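Major capsid protein (Paramecium bursaria Chlorella virus 1, PDB 5TIP) self-assembles as trimers into the icosahedral capsid of a large chlorella virus, forming most of the glycoprotein shell of the virion. Local coordinates at the interface of chains A and B. Sequence-based numbering; all coordinates share one arbitrary frame. Chains: chain A/B, Major capsid protein.

Contact 1: the interface of chains A and B. Residues chain A 3, 6-7, 10, 18; chain B 35-37, 209-211.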
ATOM      1  N   GLY A   3      -5.735  27.827 -16.708  1.00 37.03           N
ATOM      2  CA  GLY A   3      -5.312  26.654 -17.455  1.00 34.63           C
ATOM      3  C   GLY A   3      -5.179  26.891 -18.945  1.00 35.29           C
ATOM      4  O   GLY A   3      -4.343  26.266 -19.602  1.00 35.94           O
ATOM      5  N   GLN A   6      -1.752  27.883 -20.106  1.00 48.46           N
ATOM      6  CA  GLN A   6      -0.750  26.823 -20.097  1.00 47.82           C
ATOM      7  C   GLN A   6      -0.788  26.012 -21.385  1.00 49.62           C
ATOM      8  O   GLN A   6       0.252  25.504 -21.825  1.00 50.17           O
ATOM      9  CB  GLN A   6      -0.946  25.922 -18.877  1.00 45.20           C
ATOM     10  CG  GLN A   6       0.045  24.770 -18.785  1.00 42.57           C
ATOM     11  CD  GLN A   6      -0.134  23.935 -17.532  1.00 43.80           C
ATOM     12  OE1 GLN A   6      -0.236  24.465 -16.424  1.00 43.62           O
ATOM     13  NE2 GLN A   6      -0.178  22.620 -17.704  1.00 43.55           N
ATOM     14  N   LEU A   7      -1.966  25.879 -21.997  1.00 50.20           N
ATOM     15  CA  LEU A   7      -2.063  25.177 -23.272  1.00 50.90           C
ATOM     16  C   LEU A   7      -1.261  25.890 -24.353  1.00 50.67           C
ATOM     17  O   LEU A   7      -0.615  25.244 -25.186  1.00 50.77           O
ATOM     18  CB  LEU A   7      -3.528  25.047 -23.692  1.00 51.63           C
ATOM     19  CG  LEU A   7      -4.343  23.971 -22.978  1.00 49.67           C
ATOM     20  CD1 LEU A   7      -5.773  23.952 -23.497  1.00 50.61           C
ATOM     21  CD2 LEU A   7      -3.681  22.615 -23.149  1.00 48.12           C
ATOM     22  N   TYR A  10       3.377  26.052 -25.506  1.00 54.39           N
ATOM     23  CA  TYR A  10       3.648  24.844 -26.271  1.00 53.73           C
ATOM     24  C   TYR A  10       4.955  25.025 -27.028  1.00 52.87           C
ATOM     25  O   TYR A  10       5.161  26.057 -27.676  1.00 52.46           O
ATOM     26  CB  TYR A  10       2.497  24.548 -27.238  1.00 55.15           C
ATOM     27  CG  TYR A  10       2.362  23.092 -27.622  1.00 59.70           C
ATOM     28  CD1 TYR A  10       1.744  22.183 -26.773  1.00 61.71           C
ATOM     29  CD2 TYR A  10       2.847  22.627 -28.837  1.00 63.37           C
ATOM     30  CE1 TYR A  10       1.615  20.853 -27.121  1.00 63.02           C
ATOM     31  CE2 TYR A  10       2.722  21.297 -29.195  1.00 64.77           C
ATOM     32  CZ  TYR A  10       2.106  20.415 -28.333  1.00 64.68           C
ATOM     33  OH  TYR A  10       1.980  19.089 -28.683  1.00 66.07           O
ATOM     34  N   THR A  18       3.003  14.985 -26.785  1.00 34.04           N
ATOM     35  CA  THR A  18       1.630  15.148 -27.244  1.00 33.40           C
ATOM     36  C   THR A  18       1.493  15.273 -28.760  1.00 36.64           C
ATOM     37  O   THR A  18       0.383  15.531 -29.242  1.00 39.01           O
ATOM     38  CB  THR A  18       0.987  16.371 -26.579  1.00 34.76           C
ATOM     39  OG1 THR A  18       1.831  17.515 -26.760  1.00 35.15           O
ATOM     40  CG2 THR A  18       0.790  16.127 -25.095  1.00 33.10           C
TER
ATOM     41  N   ASN B  35      -2.864  16.892 -25.506  1.00 32.19           N
ATOM     42  CA  ASN B  35      -2.461  17.997 -24.650  1.00 31.67           C
ATOM     43  C   ASN B  35      -3.657  18.521 -23.864  1.00 34.58           C
ATOM     44  O   ASN B  35      -4.767  18.636 -24.392  1.00 36.44           O
ATOM     45  CB  ASN B  35      -1.842  19.114 -25.489  1.00 32.39           C
ATOM     46  CG  ASN B  35      -1.260  20.224 -24.640  1.00 36.25           C
ATOM     47  OD1 ASN B  35      -0.881  20.007 -23.490  1.00 36.82           O
ATOM     48  ND2 ASN B  35      -1.183  21.423 -25.205  1.00 40.69           N
ATOM     49  N   PHE B  36      -3.428  18.843 -22.593  1.00 32.43           N
ATOM     50  CA  PHE B  36      -4.489  19.339 -21.723  1.00 30.05           C
ATOM     51  C   PHE B  36      -3.865  20.176 -20.613  1.00 32.77           C
ATOM     52  O   PHE B  36      -2.641  20.299 -20.508  1.00 35.13           O
ATOM     53  CB  PHE B  36      -5.322  18.189 -21.147  1.00 29.40           C
ATOM     54  CG  PHE B  36      -4.581  17.345 -20.147  1.00 28.12           C
ATOM     55  CD1 PHE B  36      -3.778  16.299 -20.565  1.00 27.57           C
ATOM     56  CD2 PHE B  36      -4.686  17.600 -18.788  1.00 27.60           C
ATOM     57  CE1 PHE B  36      -3.096  15.522 -19.648  1.00 24.46           C
ATOM     58  CE2 PHE B  36      -4.005  16.828 -17.867  1.00 22.84           C
ATOM     59  CZ  PHE B  36      -3.211  15.788 -18.298  1.00 24.16           C
ATOM     60  N   ALA B  37      -4.727  20.757 -19.781  1.00 31.24           N
ATOM     61  CA  ALA B  37      -4.301  21.508 -18.610  1.00 27.72           C
ATOM     62  C   ALA B  37      -5.387  21.412 -17.549  1.00 28.32           C
ATOM     63  O   ALA B  37      -6.575  21.312 -17.866  1.00 30.26           O
ATOM     64  CB  ALA B  37      -4.012  22.974 -18.947  1.00 28.13           C
ATOM     65  N   PHE B 209      -8.817  21.684 -19.416  1.00 25.48           N
ATOM     66  CA  PHE B 209      -8.802  22.508 -20.618  1.00 26.41           C
ATOM     67  C   PHE B 209      -8.170  21.707 -21.749  1.00 25.37           C
ATOM     68  O   PHE B 209      -7.018  21.278 -21.641  1.00 25.63           O
ATOM     69  CB  PHE B 209      -8.044  23.813 -20.372  1.00 26.07           C
ATOM     70  CG  PHE B 209      -8.657  24.674 -19.304  1.00 28.36           C
ATOM     71  CD1 PHE B 209      -8.369  24.457 -17.967  1.00 28.32           C
ATOM     72  CD2 PHE B 209      -9.527  25.697 -19.637  1.00 28.16           C
ATOM     73  CE1 PHE B 209      -8.936  25.243 -16.983  1.00 27.14           C
ATOM     74  CE2 PHE B 209     -10.098  26.488 -18.656  1.00 27.90           C
ATOM     75  CZ  PHE B 209      -9.801  26.260 -17.329  1.00 26.37           C
ATOM     76  N   LEU B 210      -8.922  21.514 -22.827  1.00 26.07           N
ATOM     77  CA  LEU B 210      -8.522  20.652 -23.928  1.00 32.05           C
ATOM     78  C   LEU B 210      -8.016  21.461 -25.117  1.00 39.68           C
ATOM     79  O   LEU B 210      -8.322  22.644 -25.277  1.00 36.29           O
ATOM     80  CB  LEU B 210      -9.689  19.763 -24.364  1.00 30.21           C
ATOM     81  CG  LEU B 210     -10.216  18.791 -23.306  1.00 27.41           C
ATOM     82  CD1 LEU B 210     -11.471  18.084 -23.798  1.00 27.11           C
ATOM     83  CD2 LEU B 210      -9.144  17.785 -22.923  1.00 26.72           C
ATOM     84  N   ASP B 211      -7.225  20.792 -25.955  1.00 54.94           N
ATOM     85  CA  ASP B 211      -6.704  21.378 -27.179  1.00 64.58           C
ATOM     86  C   ASP B 211      -7.802  21.449 -28.242  1.00 65.06           C
ATOM     87  O   ASP B 211      -8.891  20.893 -28.086  1.00 65.90           O
ATOM     88  CB  ASP B 211      -5.506  20.576 -27.685  1.00 72.25           C
ATOM     89  CG  ASP B 211      -4.480  21.442 -28.394  1.00 83.14           C
ATOM     90  OD1 ASP B 211      -4.881  22.437 -29.033  1.00 87.98           O
ATOM     91  OD2 ASP B 211      -3.272  21.131 -28.306  1.00 87.72           O
TER
HETATM   92  O   HOH W   1      -2.422  16.996 -28.626  1.00 39.92           O
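A:Leu7 meets B:Asn35, the backbone of B:Phe36 and B:Phe209 through its two methyl branches, and this apolar packing carries the contact. A:Leu7 hides 108 Å² against chain B. Its CG lies anti to the carbonyl carbon (chi1 -77°), which points the fork away from the helix toward chain B, between two backbone stretches. CD2 packs 3.7 Å from CA of B:Phe36 and 3.7 Å from CG of B:Asn35, whose side chain slides past in the opposite direction. CD1 reaches CB of B:Phe209 at 3.9 Å and lies beside the carbonyl oxygens of B:Phe209 and B:Leu210. The B:Phe209 ring takes the backbone of A:Gly3 over one face, toward the rim, with carbonyl carbon C 4.1 Å above its plane.

B:Asn35 also runs antiparallel past A:Tyr10, its amide turned 45° from the phenol ring; amide ND2 comes within 3.4 Å of ring carbon CD1. CG2 of A:Thr18 packs 3.8 Å from CA of B:Asn35.

No direct hydrogen bond crosses. Water 1 joins carbonyl O of A:Thr18 to backbone N of B:Asn35, at 3.2 Å from each. Within chain A, phenol OH of A:Tyr10 and hydroxyl OG1 of A:Thr18 are hydrogen bonded at 2.5 Å.

The N-terminal helix 3-8 thus lies over the start of strand 36-42 and the end of strand 200-210 of the neighbouring subunit.

Contact 2: the interface of chains A and B. Residues chain A 33, 36, 38, 158; chain B 355, 357, 365-366.
The rings of A:Tyr33 and A:Phe36 meet the B:Ser365-B:Gly366 backbone in different ways. One face of the A:Tyr33 ring has CA of B:Ser365 4.2 Å above it, offset toward the rim. A:Phe36 instead presents its edge: carbonyl O of B:Ser365 lies in the ring plane, 3.3 Å from CZ, and CG1 of A:Ile38 also sits at the edge. The same CZ touches CA of B:Gly366 at 3.6 Å. CG of A:Phe36 stands between the backbone N and the carbonyl carbon (chi1 69°), a crowded position that carries the ring tip toward this loop.

Phenol OH of A:Tyr33 accepts a hydrogen bond from backbone N of B:Gly366 at 3.0 Å. The N-H comes in beside the C-O bond, at roughly a right angle to it, so the bond is bent.

Apolar contact continues at B:Leu357, which hides 42 Å². Its CG packs 3.8 Å from CZ of A:Phe36. CD2 of B:Leu357 lies 3.7 Å from CD1 of A:Ile38, the two chains crossing obliquely. CD1 of B:Leu357 flanks CZ of A:Phe36 at 3.9 Å and has CG of A:Pro158 alongside at 4.2 Å, a looser contact.

Chain A supplies the loop at A:Tyr33, strand 36-42 and the 3-10 helix 158-160; chain B supplies loop residues that follow strand 350-354 and precede strand 368-369.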
ATOM      1  N   TYR A  33     -16.413  -8.546 -20.998  1.00 26.44           N
ATOM      2  CA  TYR A  33     -15.898  -9.835 -20.565  1.00 26.04           C
ATOM      3  C   TYR A  33     -16.974 -10.903 -20.732  1.00 28.05           C
ATOM      4  O   TYR A  33     -18.111 -10.621 -21.113  1.00 27.48           O
ATOM      5  CB  TYR A  33     -15.426  -9.760 -19.111  1.00 26.85           C
ATOM      6  CG  TYR A  33     -16.480  -9.238 -18.156  1.00 28.11           C
ATOM      7  CD1 TYR A  33     -16.655  -7.875 -17.959  1.00 28.34           C
ATOM      8  CD2 TYR A  33     -17.298 -10.110 -17.450  1.00 28.59           C
ATOM      9  CE1 TYR A  33     -17.617  -7.396 -17.090  1.00 27.42           C
ATOM     10  CE2 TYR A  33     -18.259  -9.639 -16.578  1.00 28.24           C
ATOM     11  CZ  TYR A  33     -18.415  -8.282 -16.402  1.00 29.22           C
ATOM     12  OH  TYR A  33     -19.374  -7.813 -15.534  1.00 33.05           O
ATOM     13  N   PHE A  36     -20.211 -14.572 -16.014  1.00 32.43           N
ATOM     14  CA  PHE A  36     -19.870 -15.628 -15.067  1.00 30.05           C
ATOM     15  C   PHE A  36     -20.562 -15.342 -13.739  1.00 32.77           C
ATOM     16  O   PHE A  36     -21.227 -14.317 -13.567  1.00 35.13           O
ATOM     17  CB  PHE A  36     -18.353 -15.747 -14.885  1.00 29.40           C
ATOM     18  CG  PHE A  36     -17.735 -14.582 -14.162  1.00 28.12           C
ATOM     19  CD1 PHE A  36     -17.370 -13.438 -14.851  1.00 27.57           C
ATOM     20  CD2 PHE A  36     -17.522 -14.630 -12.793  1.00 27.60           C
ATOM     21  CE1 PHE A  36     -16.802 -12.367 -14.189  1.00 24.46           C
ATOM     22  CE2 PHE A  36     -16.957 -13.561 -12.126  1.00 22.84           C
ATOM     23  CZ  PHE A  36     -16.596 -12.430 -12.824  1.00 24.16           C
ATOM     24  N   ILE A  38     -19.887 -16.380  -9.265  1.00 27.30           N
ATOM     25  CA  ILE A  38     -19.006 -16.951  -8.255  1.00 26.04           C
ATOM     26  C   ILE A  38     -19.849 -17.461  -7.095  1.00 24.58           C
ATOM     27  O   ILE A  38     -20.869 -16.857  -6.744  1.00 27.57           O
ATOM     28  CB  ILE A  38     -17.968 -15.922  -7.758  1.00 26.62           C
ATOM     29  CG1 ILE A  38     -17.332 -15.187  -8.937  1.00 25.62           C
ATOM     30  CG2 ILE A  38     -16.889 -16.603  -6.927  1.00 24.79           C
ATOM     31  CD1 ILE A  38     -16.442 -14.040  -8.519  1.00 27.70           C
ATOM     32  N   PRO A 158      -7.371 -15.109 -10.871  1.00 26.91           N
ATOM     33  CA  PRO A 158      -8.431 -15.798 -11.621  1.00 26.37           C
ATOM     34  C   PRO A 158      -8.004 -16.229 -13.012  1.00 26.54           C
ATOM     35  O   PRO A 158      -8.629 -17.131 -13.581  1.00 28.33           O
ATOM     36  CB  PRO A 158      -9.558 -14.756 -11.674  1.00 26.52           C
ATOM     37  CG  PRO A 158      -8.874 -13.444 -11.475  1.00 25.00           C
ATOM     38  CD  PRO A 158      -7.732 -13.719 -10.546  1.00 25.52           C
TER
ATOM     39  N   PHE B 355     -19.915  -9.300  -6.060  1.00 25.10           N
ATOM     40  CA  PHE B 355     -20.187 -10.053  -7.274  1.00 27.50           C
ATOM     41  C   PHE B 355     -19.086  -9.880  -8.307  1.00 28.05           C
ATOM     42  O   PHE B 355     -19.123 -10.540  -9.350  1.00 31.81           O
ATOM     43  CB  PHE B 355     -21.523  -9.619  -7.888  1.00 26.67           C
ATOM     44  CG  PHE B 355     -22.670  -9.636  -6.921  1.00 25.82           C
ATOM     45  CD1 PHE B 355     -23.261 -10.828  -6.540  1.00 27.41           C
ATOM     46  CD2 PHE B 355     -23.161  -8.452  -6.398  1.00 21.00           C
ATOM     47  CE1 PHE B 355     -24.313 -10.838  -5.649  1.00 29.81           C
ATOM     48  CE2 PHE B 355     -24.213  -8.455  -5.510  1.00 23.19           C
ATOM     49  CZ  PHE B 355     -24.791  -9.648  -5.134  1.00 28.78           C
ATOM     50  N   LEU B 357     -14.806  -9.493  -9.380  1.00 25.40           N
ATOM     51  CA  LEU B 357     -13.468  -9.929  -9.003  1.00 23.93           C
ATOM     52  C   LEU B 357     -12.650  -8.779  -8.428  1.00 25.64           C
ATOM     53  O   LEU B 357     -11.830  -8.993  -7.530  1.00 27.34           O
ATOM     54  CB  LEU B 357     -12.758 -10.535 -10.212  1.00 21.20           C
ATOM     55  CG  LEU B 357     -13.398 -11.791 -10.807  1.00 20.63           C
ATOM     56  CD1 LEU B 357     -12.808 -12.090 -12.174  1.00 21.14           C
ATOM     57  CD2 LEU B 357     -13.222 -12.978  -9.876  1.00 23.22           C
ATOM     58  N   SER B 365     -15.954  -6.245 -13.657  1.00 21.57           N
ATOM     59  CA  SER B 365     -15.320  -7.547 -13.491  1.00 20.55           C
ATOM     60  C   SER B 365     -16.270  -8.515 -12.809  1.00 23.95           C
ATOM     61  O   SER B 365     -15.876  -9.286 -11.929  1.00 25.55           O
ATOM     62  CB  SER B 365     -14.025  -7.428 -12.691  1.00 23.66           C
ATOM     63  OG  SER B 365     -14.274  -6.859 -11.417  1.00 24.65           O
ATOM     64  N   GLY B 366     -17.538  -8.483 -13.204  1.00 26.76           N
ATOM     65  CA  GLY B 366     -18.534  -9.353 -12.618  1.00 25.38           C
ATOM     66  C   GLY B 366     -19.623  -8.556 -11.937  1.00 25.67           C
ATOM     67  O   GLY B 366     -19.346  -7.746 -11.049  1.00 28.23           O
TER

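Contact 3: the interface of chains A and B. Residues chain A 122-124, 126-127, 130; chain B 121-122, 125, 344-345.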
ATOM      1  N   ASN A 122       1.549  -4.066   4.504  1.00 24.63           N
ATOM      2  CA  ASN A 122       0.613  -2.963   4.782  1.00 24.48           C
ATOM      3  C   ASN A 122      -0.641  -3.538   5.450  1.00 24.29           C
ATOM      4  O   ASN A 122      -0.536  -4.488   6.241  1.00 25.79           O
ATOM      5  CB  ASN A 122       0.368  -2.196   3.501  1.00 21.65           C
ATOM      6  CG  ASN A 122       1.633  -1.595   2.936  1.00 21.37           C
ATOM      7  OD1 ASN A 122       2.520  -1.185   3.682  1.00 19.50           O
ATOM      8  ND2 ASN A 122       1.727  -1.539   1.613  1.00 19.95           N
ATOM      9  N   ASP A 123      -1.823  -2.977   5.164  1.00 23.82           N
ATOM     10  CA  ASP A 123      -3.053  -3.413   5.818  1.00 22.29           C
ATOM     11  C   ASP A 123      -3.450  -4.822   5.399  1.00 17.99           C
ATOM     12  O   ASP A 123      -4.083  -5.542   6.180  1.00 18.40           O
ATOM     13  CB  ASP A 123      -4.184  -2.437   5.503  1.00 25.95           C
ATOM     14  CG  ASP A 123      -4.039  -1.125   6.238  1.00 29.61           C
ATOM     15  OD1 ASP A 123      -3.132  -1.007   7.089  1.00 32.91           O
ATOM     16  OD2 ASP A 123      -4.828  -0.203   5.950  1.00 31.37           O
ATOM     17  N   ASP A 124      -3.089  -5.227   4.179  1.00 19.17           N
ATOM     18  CA  ASP A 124      -3.365  -6.586   3.731  1.00 21.69           C
ATOM     19  C   ASP A 124      -2.701  -7.611   4.637  1.00 22.44           C
ATOM     20  O   ASP A 124      -3.319  -8.620   5.011  1.00 23.46           O
ATOM     21  CB  ASP A 124      -2.881  -6.749   2.295  1.00 21.50           C
ATOM     22  CG  ASP A 124      -3.206  -8.102   1.726  1.00 25.26           C
ATOM     23  OD1 ASP A 124      -4.350  -8.569   1.864  1.00 27.24           O
ATOM     24  OD2 ASP A 124      -2.316  -8.718   1.127  1.00 28.53           O
ATOM     25  N   TYR A 126      -1.844  -7.059   7.835  1.00 20.17           N
ATOM     26  CA  TYR A 126      -2.502  -7.034   9.136  1.00 22.23           C
ATOM     27  C   TYR A 126      -3.841  -7.759   9.097  1.00 20.92           C
ATOM     28  O   TYR A 126      -4.214  -8.438  10.065  1.00 21.72           O
ATOM     29  CB  TYR A 126      -2.694  -5.592   9.611  1.00 22.04           C
ATOM     30  CG  TYR A 126      -3.445  -5.489  10.927  1.00 25.73           C
ATOM     31  CD1 TYR A 126      -2.912  -6.008  12.088  1.00 29.17           C
ATOM     32  CD2 TYR A 126      -4.671  -4.845  11.012  1.00 26.57           C
ATOM     33  CE1 TYR A 126      -3.580  -5.925  13.296  1.00 29.88           C
ATOM     34  CE2 TYR A 126      -5.347  -4.749  12.225  1.00 28.53           C
ATOM     35  CZ  TYR A 126      -4.793  -5.292  13.358  1.00 31.06           C
ATOM     36  OH  TYR A 126      -5.452  -5.206  14.564  1.00 35.29           O
ATOM     37  N   ASN A 127      -4.588  -7.617   7.993  1.00 21.45           N
ATOM     38  CA  ASN A 127      -5.830  -8.378   7.854  1.00 18.56           C
ATOM     39  C   ASN A 127      -5.571  -9.878   7.848  1.00 19.96           C
ATOM     40  O   ASN A 127      -6.392 -10.653   8.348  1.00 23.61           O
ATOM     41  CB  ASN A 127      -6.561  -7.966   6.572  1.00 20.88           C
ATOM     42  CG  ASN A 127      -7.969  -8.544   6.485  1.00 22.09           C
ATOM     43  OD1 ASN A 127      -8.671  -8.633   7.487  1.00 23.61           O
ATOM     44  ND2 ASN A 127      -8.379  -8.946   5.279  1.00 20.26           N
ATOM     45  N   ARG A 130      -5.319 -10.888  11.411  1.00 24.98           N
ATOM     46  CA  ARG A 130      -6.659 -10.991  11.977  1.00 24.00           C
ATOM     47  C   ARG A 130      -7.287 -12.336  11.640  1.00 25.55           C
ATOM     48  O   ARG A 130      -8.017 -12.912  12.454  1.00 28.43           O
ATOM     49  CB  ARG A 130      -7.550  -9.860  11.465  1.00 21.25           C
ATOM     50  CG  ARG A 130      -7.155  -8.463  11.891  1.00 19.36           C
ATOM     51  CD  ARG A 130      -8.094  -7.457  11.247  1.00 18.08           C
ATOM     52  NE  ARG A 130      -9.461  -7.595  11.743  1.00 18.19           N
ATOM     53  CZ  ARG A 130     -10.541  -7.221  11.065  1.00 21.21           C
ATOM     54  NH1 ARG A 130     -10.418  -6.702   9.853  1.00 21.72           N
ATOM     55  NH2 ARG A 130     -11.749  -7.381  11.591  1.00 23.88           N
TER
ATOM     56  N   MET B 121      -7.195   2.464   2.325  1.00 22.55           N
ATOM     57  CA  MET B 121      -6.267   1.656   3.099  1.00 20.23           C
ATOM     58  C   MET B 121      -4.948   2.396   3.241  1.00 22.90           C
ATOM     59  O   MET B 121      -4.649   3.325   2.485  1.00 24.68           O
ATOM     60  CB  MET B 121      -6.030   0.291   2.445  1.00 23.37           C
ATOM     61  CG  MET B 121      -5.343   0.382   1.091  1.00 25.45           C
ATOM     62  SD  MET B 121      -5.191  -1.204   0.245  1.00 28.43           S
ATOM     63  CE  MET B 121      -6.906  -1.559  -0.127  1.00 25.51           C
ATOM     64  N   ASN B 122      -4.175   1.970   4.232  1.00 24.63           N
ATOM     65  CA  ASN B 122      -2.749   2.312   4.373  1.00 24.48           C
ATOM     66  C   ASN B 122      -2.624   3.824   4.595  1.00 24.29           C
ATOM     67  O   ASN B 122      -3.484   4.420   5.264  1.00 25.79           O
ATOM     68  CB  ASN B 122      -1.996   1.773   3.176  1.00 21.65           C
ATOM     69  CG  ASN B 122      -2.100   0.271   3.058  1.00 21.37           C
ATOM     70  OD1 ASN B 122      -2.149  -0.435   4.063  1.00 19.50           O
ATOM     71  ND2 ASN B 122      -2.135  -0.229   1.828  1.00 19.95           N
ATOM     72  N   ARG B 125      -5.519   6.170   3.536  1.00 21.73           N
ATOM     73  CA  ARG B 125      -6.607   6.218   4.500  1.00 17.97           C
ATOM     74  C   ARG B 125      -6.288   7.211   5.615  1.00 19.46           C
ATOM     75  O   ARG B 125      -7.152   7.988   6.020  1.00 24.62           O
ATOM     76  CB  ARG B 125      -6.865   4.829   5.087  1.00 17.66           C
ATOM     77  CG  ARG B 125      -8.087   4.753   5.989  1.00 19.35           C
ATOM     78  CD  ARG B 125      -8.896   3.496   5.718  1.00 21.95           C
ATOM     79  NE  ARG B 125      -8.285   2.312   6.316  1.00 21.64           N
ATOM     80  CZ  ARG B 125      -8.837   1.104   6.310  1.00 22.58           C
ATOM     81  NH1 ARG B 125     -10.016   0.913   5.735  1.00 21.65           N
ATOM     82  NH2 ARG B 125      -8.210   0.084   6.879  1.00 24.46           N
ATOM     83  N   GLY B 344      -7.101  -4.844   1.636  1.00 19.07           N
ATOM     84  CA  GLY B 344      -6.788  -3.931   2.718  1.00 17.88           C
ATOM     85  C   GLY B 344      -7.146  -4.534   4.060  1.00 18.08           C
ATOM     86  O   GLY B 344      -6.916  -5.724   4.290  1.00 19.96           O
ATOM     87  N   VAL B 345      -7.710  -3.728   4.955  1.00 20.43           N
ATOM     88  CA  VAL B 345      -8.240  -4.218   6.222  1.00 23.29           C
ATOM     89  C   VAL B 345      -9.504  -3.431   6.538  1.00 23.72           C
ATOM     90  O   VAL B 345      -9.542  -2.206   6.373  1.00 26.32           O
ATOM     91  CB  VAL B 345      -7.212  -4.124   7.372  1.00 16.68           C
ATOM     92  CG1 VAL B 345      -6.900  -2.679   7.731  1.00 16.61           C
ATOM     93  CG2 VAL B 345      -7.708  -4.887   8.590  1.00 16.97           C
TER
HETATM   94  O   HOH W   2      -2.683  -3.386   1.825  1.00 19.30           O
HETATM   95  O   HOH W   3      -6.883  -7.959   3.058  1.00 19.91           O
HETATM   96  O   HOH W   4      -5.540   1.532   7.638  1.00 36.30           O
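Hydrogen bonds pair A:Asp123 with B:Asn122 in both directions. Backbone N of A:Asp123 donates to amide OD1 of B:Asn122 (2.8 Å), within the carbonyl plane and at 147° to the C=O. In return, backbone N of B:Asn122 donates to carboxylate OD2 of A:Asp123 (2.8 Å), approaching from above the carboxylate plane, 54° out of it. The two side chains pass antiparallel.

A longer-range salt bridge, guanidinium NH2 of B:Arg125 to OD2 of A:Asp123 at 3.5 Å, may reinforce this pairing. Water 4 carries the closer link, 2.5 Å from OD2 of A:Asp123 and bonded to NE and NH2. NH2 also donates to carbonyl O of B:Val345 (2.7 Å), nearly in the guanidinium plane, which should help fix the group's rotation.

Water 2 bridges backbone N of A:Asp124 and ND2 of B:Asn122; water 3 links OD1 of A:Asp124 and ND2 of A:Asn127 to carbonyl O of B:Gly344.

Apolar packing centres on B:Val345. Its CG1, between the backbone N and the carbonyl carbon (chi1 67°), reaches CB of A:Asp123 at 3.5 Å. That leaves CG2 anti to the N, crossing the end of A:Arg130 at about a right angle, 3.5 Å from guanidinium NH1 and 3.7 Å from CD.

Helix 122-132 of chain A thus presents its first turns and one side to the start of the equivalent helix in chain B and to a loop following helix 330-341.

Contacts 2 and 3 lie about 23 Å apart between the centres of their C-alpha atoms, while contact 1 is about 38 Å from each. Strand 36-42 serves twice: in every copy the backbone of Phe36 receives the N-terminal helix of one neighbour (contact 1), while its ring meets the 365-366 loop of, in a closed three-copy ring, the other (contact 2). Helix 122-132 contributes from both chains to contact 3, with A:Asn122 and B:Asn122 both present but in unequal surroundings. This agrees with the lack of an exact two-fold and with a trimer in which each N-terminal helix would reach onto the next subunit, adding to contacts between subunit bodies.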